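Long-range contact in CalS10 (Micromonospora echinospora, PDB 6UK5), which probably methylates an amino pentose in calicheamicin biosynthesis, with S-adenosylmethionine as the methyl donor: residues A55-D60 against H78-E83. Residues are numbered along the deposited sequence; the frame is centred on the assembly and turned at random.
Sequences AARLLD and HVEGLE. With SAM (S-adenosylmethionine), chain D.
Leu58 O accepts a hydrogen bond from Glu80 N at 2.9 Å, while the CA of Val79 makes a CH···O contact with the same oxygen. Glu80 O is used in the same double fashion, receiving Asp60 N at 3.1 Å and the CA of Leu59 more weakly. With the bonds from His78 N to Ala56 O, Leu58 N to His78 O and Leu82 N to Asp60 O, five backbone bonds join segments 55-60 and 78-83 in parallel, the axes of strands 57-60 and 78-83 lying 20° apart.

On one face of the sheet Leu58 CB meets Val79 CG2 in a loose apolar contact, and both side chains lie on helix 67-73, at Phe72 and Leu69 respectively; this helix connects the two strands as a right-handed beta-alpha-beta crossover of the Rossmann-like methyltransferase fold. On the other, Leu59 has CG anti to the backbone N (chi1 167°). Leu59 CD1 reaches across to Leu82 CB at 4.0 Å. Arg57 and His78 run alongside each other, guanidinium and ring planes 50° apart, NH1 near the imidazole edge at ND1 but not hydrogen-bonded there. Arg57 NH2 binds Thr114 O and the group makes a cation-pi contact with Phe115; Glu80 OE1 is hydrogen-bonded to His102 NE2.

At the C-terminal ends the strands approach the cofactor. Asp60 OD1 is held by Thr119 OG1, and Asp60 OD2 stays 4.0 Å from the amino N of SAM. The Glu83 carboxylate meets the ribose hydroxyls of SAM: O3' donates to OE2, though the exact geometry is uncertain because O2' is modelled implausibly close. From the protein side Gly64 N donates to OE1 and Ala85 N to OE2. Such backbone donors would stabilise its negative charge, consistent with the ribose-binding acidic residue that closes the second strand in this fold.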
ATOM      1  N   ALA A  55      -1.506 -43.910  -3.007  1.00 73.26           N
ATOM      2  CA  ALA A  55      -0.536 -42.890  -3.387  1.00 69.63           C
ATOM      3  C   ALA A  55       0.438 -42.601  -2.252  1.00 72.66           C
ATOM      4  O   ALA A  55       0.031 -42.398  -1.106  1.00 74.34           O
ATOM      5  CB  ALA A  55      -1.269 -41.606  -3.786  1.00 65.09           C
ATOM      6  N   ALA A  56       1.734 -42.578  -2.580  1.00 71.69           N
ATOM      7  CA  ALA A  56       2.758 -42.313  -1.576  1.00 69.70           C
ATOM      8  C   ALA A  56       3.796 -41.293  -2.039  1.00 61.57           C
ATOM      9  O   ALA A  56       4.303 -40.512  -1.226  1.00 60.82           O
ATOM     10  CB  ALA A  56       3.454 -43.619  -1.185  1.00 63.00           C
ATOM     11  N   ARG A  57       4.114 -41.280  -3.331  1.00 64.16           N
ATOM     12  CA  ARG A  57       5.125 -40.391  -3.896  1.00 62.63           C
ATOM     13  C   ARG A  57       4.450 -39.307  -4.727  1.00 64.58           C
ATOM     14  O   ARG A  57       3.696 -39.614  -5.658  1.00 63.64           O
ATOM     15  CB  ARG A  57       6.120 -41.175  -4.752  1.00 63.04           C
ATOM     16  CG  ARG A  57       7.013 -42.128  -3.977  1.00 61.93           C
ATOM     17  CD  ARG A  57       7.754 -43.074  -4.914  1.00 64.38           C
ATOM     18  NE  ARG A  57       8.378 -42.379  -6.040  1.00 65.96           N
ATOM     19  CZ  ARG A  57       9.511 -41.683  -5.974  1.00 66.86           C
ATOM     20  NH1 ARG A  57      10.162 -41.569  -4.825  1.00 71.84           N
ATOM     21  NH2 ARG A  57       9.989 -41.093  -7.062  1.00 64.71           N
ATOM     22  N   LEU A  58       4.725 -38.044  -4.395  1.00 64.33           N
ATOM     23  CA  LEU A  58       4.132 -36.909  -5.087  1.00 61.06           C
ATOM     24  C   LEU A  58       5.204 -35.905  -5.486  1.00 66.41           C
ATOM     25  O   LEU A  58       6.177 -35.692  -4.756  1.00 68.43           O
ATOM     26  CB  LEU A  58       3.079 -36.208  -4.218  1.00 65.80           C
ATOM     27  CG  LEU A  58       2.393 -35.003  -4.868  1.00 56.24           C
ATOM     28  CD1 LEU A  58       0.945 -34.941  -4.422  1.00 58.39           C
ATOM     29  CD2 LEU A  58       3.089 -33.687  -4.547  1.00 63.02           C
ATOM     30  N   LEU A  59       5.008 -35.289  -6.652  1.00 67.64           N
ATOM     31  CA  LEU A  59       5.880 -34.239  -7.169  1.00 67.28           C
ATOM     32  C   LEU A  59       5.037 -33.025  -7.525  1.00 64.48           C
ATOM     33  O   LEU A  59       4.101 -33.131  -8.323  1.00 60.81           O
ATOM     34  CB  LEU A  59       6.664 -34.725  -8.393  1.00 62.03           C
ATOM     35  CG  LEU A  59       7.379 -33.648  -9.212  1.00 66.30           C
ATOM     36  CD1 LEU A  59       8.594 -33.115  -8.479  1.00 68.94           C
ATOM     37  CD2 LEU A  59       7.784 -34.207 -10.568  1.00 63.23           C
ATOM     38  N   ASP A  60       5.369 -31.876  -6.941  1.00 65.12           N
ATOM     39  CA  ASP A  60       4.733 -30.610  -7.284  1.00 63.14           C
ATOM     40  C   ASP A  60       5.628 -29.890  -8.286  1.00 57.46           C
ATOM     41  O   ASP A  60       6.800 -29.624  -7.998  1.00 57.56           O
ATOM     42  CB  ASP A  60       4.505 -29.745  -6.046  1.00 68.00           C
ATOM     43  CG  ASP A  60       3.628 -28.552  -6.331  1.00 66.50           C
ATOM     44  OD1 ASP A  60       3.008 -28.518  -7.417  1.00 64.07           O
ATOM     45  OD2 ASP A  60       3.566 -27.650  -5.467  1.00 65.75           O
ATOM     46  N   HIS A  78       6.461 -39.548   0.857  1.00 60.92           N
ATOM     47  CA  HIS A  78       7.545 -38.940   0.097  1.00 64.94           C
ATOM     48  C   HIS A  78       6.979 -37.865  -0.816  1.00 67.49           C
ATOM     49  O   HIS A  78       5.985 -38.089  -1.516  1.00 68.22           O
ATOM     50  CB  HIS A  78       8.323 -39.980  -0.711  1.00 63.82           C
ATOM     51  CG  HIS A  78       9.537 -39.425  -1.390  1.00 62.02           C
ATOM     52  ND1 HIS A  78      10.082 -39.991  -2.522  1.00 62.67           N
ATOM     53  CD2 HIS A  78      10.275 -38.319  -1.131  1.00 64.27           C
ATOM     54  CE1 HIS A  78      11.128 -39.283  -2.907  1.00 68.04           C
ATOM     55  NE2 HIS A  78      11.263 -38.259  -2.084  1.00 66.26           N
ATOM     56  N   VAL A  79       7.622 -36.707  -0.804  1.00 72.19           N
ATOM     57  CA  VAL A  79       7.187 -35.542  -1.560  1.00 75.46           C
ATOM     58  C   VAL A  79       8.421 -34.869  -2.140  1.00 75.90           C
ATOM     59  O   VAL A  79       9.479 -34.836  -1.502  1.00 72.55           O
ATOM     60  CB  VAL A  79       6.390 -34.595  -0.638  1.00 72.67           C
ATOM     61  CG1 VAL A  79       6.346 -33.205  -1.192  1.00 83.55           C
ATOM     62  CG2 VAL A  79       4.978 -35.132  -0.414  1.00 74.29           C
ATOM     63  N   GLU A  80       8.291 -34.332  -3.353  1.00 78.24           N
ATOM     64  CA  GLU A  80       9.393 -33.648  -4.011  1.00 77.13           C
ATOM     65  C   GLU A  80       8.867 -32.422  -4.744  1.00 74.20           C
ATOM     66  O   GLU A  80       7.658 -32.234  -4.904  1.00 73.39           O
ATOM     67  CB  GLU A  80      10.139 -34.562  -4.995  1.00 75.36           C
ATOM     68  CG  GLU A  80      10.781 -35.788  -4.369  1.00 70.89           C
ATOM     69  CD  GLU A  80      11.781 -36.454  -5.296  1.00 69.20           C
ATOM     70  OE1 GLU A  80      12.325 -35.762  -6.185  1.00 72.21           O
ATOM     71  OE2 GLU A  80      12.022 -37.670  -5.138  1.00 60.91           O
ATOM     72  N   GLY A  81       9.800 -31.588  -5.202  1.00 71.12           N
ATOM     73  CA  GLY A  81       9.444 -30.365  -5.886  1.00 68.18           C
ATOM     74  C   GLY A  81      10.326 -30.134  -7.096  1.00 64.21           C
ATOM     75  O   GLY A  81      11.452 -30.630  -7.183  1.00 67.21           O
ATOM     76  N   LEU A  82       9.785 -29.363  -8.036  1.00 57.75           N
ATOM     77  CA  LEU A  82      10.482 -28.993  -9.260  1.00 56.66           C
ATOM     78  C   LEU A  82      10.145 -27.539  -9.550  1.00 55.51           C
ATOM     79  O   LEU A  82       8.967 -27.170  -9.587  1.00 52.79           O
ATOM     80  CB  LEU A  82      10.066 -29.914 -10.415  1.00 57.47           C
ATOM     81  CG  LEU A  82      10.810 -29.922 -11.755  1.00 54.70           C
ATOM     82  CD1 LEU A  82      10.607 -28.622 -12.512  1.00 55.60           C
ATOM     83  CD2 LEU A  82      12.294 -30.213 -11.574  1.00 53.89           C
ATOM     84  N   GLU A  83      11.172 -26.718  -9.746  1.00 53.47           N
ATOM     85  CA  GLU A  83      10.998 -25.272  -9.802  1.00 50.95           C
ATOM     86  C   GLU A  83      12.138 -24.664 -10.605  1.00 54.15           C
ATOM     87  O   GLU A  83      13.293 -25.067 -10.454  1.00 53.84           O
ATOM     88  CB  GLU A  83      10.947 -24.667  -8.393  1.00 52.82           C
ATOM     89  CG  GLU A  83      10.907 -23.148  -8.360  1.00 57.47           C
ATOM     90  CD  GLU A  83       9.717 -22.567  -9.087  1.00 53.73           C
ATOM     91  OE1 GLU A  83       8.702 -23.275  -9.253  1.00 53.49           O
ATOM     92  OE2 GLU A  83       9.807 -21.394  -9.501  1.00 55.71           O
TER
HETATM   93  N   SAM D 302       2.625 -23.994  -6.903  1.00 62.92           N
HETATM   94  CA  SAM D 302       3.020 -22.625  -6.822  1.00 65.34           C
HETATM   95  C   SAM D 302       2.192 -21.834  -5.763  1.00 62.85           C
HETATM   96  O   SAM D 302       0.944 -21.983  -5.756  1.00 57.37           O
HETATM   97  OXT SAM D 302       2.845 -21.096  -4.999  1.00 61.42           O
HETATM   98  CB  SAM D 302       2.884 -21.960  -8.198  1.00 62.48           C
HETATM   99  CG  SAM D 302       3.763 -20.721  -8.206  1.00 62.69           C
HETATM  100  SD  SAM D 302       3.142 -19.705  -9.565  1.00 57.16           S
HETATM  101  CE  SAM D 302       3.763 -18.101  -9.087  1.00 68.84           C
HETATM  102  C5' SAM D 302       4.194 -20.062 -11.024  1.00 60.53           C
HETATM  103  C4' SAM D 302       5.563 -20.717 -10.800  1.00 59.88           C
HETATM  104  O4' SAM D 302       5.929 -21.438 -11.990  1.00 64.17           O
HETATM  105  C3' SAM D 302       6.702 -19.733 -10.516  1.00 61.60           C
HETATM  106  O3' SAM D 302       7.155 -19.857  -9.171  1.00 59.25           O
HETATM  107  C2' SAM D 302       7.818 -20.129 -11.503  1.00 62.27           C
HETATM  108  O2' SAM D 302       9.075 -20.276 -10.852  1.00 59.70           O
HETATM  109  C1' SAM D 302       7.333 -21.463 -12.071  1.00 66.02           C
HETATM  110  N9  SAM D 302       7.702 -21.700 -13.461  1.00 66.80           N
HETATM  111  C8  SAM D 302       7.384 -20.934 -14.554  1.00 66.70           C
HETATM  112  N7  SAM D 302       7.785 -21.437 -15.695  1.00 64.22           N
HETATM  113  C5  SAM D 302       8.405 -22.621 -15.334  1.00 63.36           C
HETATM  114  C6  SAM D 302       9.025 -23.639 -16.084  1.00 61.55           C
HETATM  115  N6  SAM D 302       9.172 -23.599 -17.411  1.00 62.09           N
HETATM  116  N1  SAM D 302       9.508 -24.709 -15.416  1.00 59.60           N
HETATM  117  C2  SAM D 302       9.384 -24.744 -14.085  1.00 60.55           C
HETATM  118  N3  SAM D 302       8.833 -23.842 -13.271  1.00 61.54           N
HETATM  119  C4  SAM D 302       8.360 -22.800 -13.960  1.00 63.87           C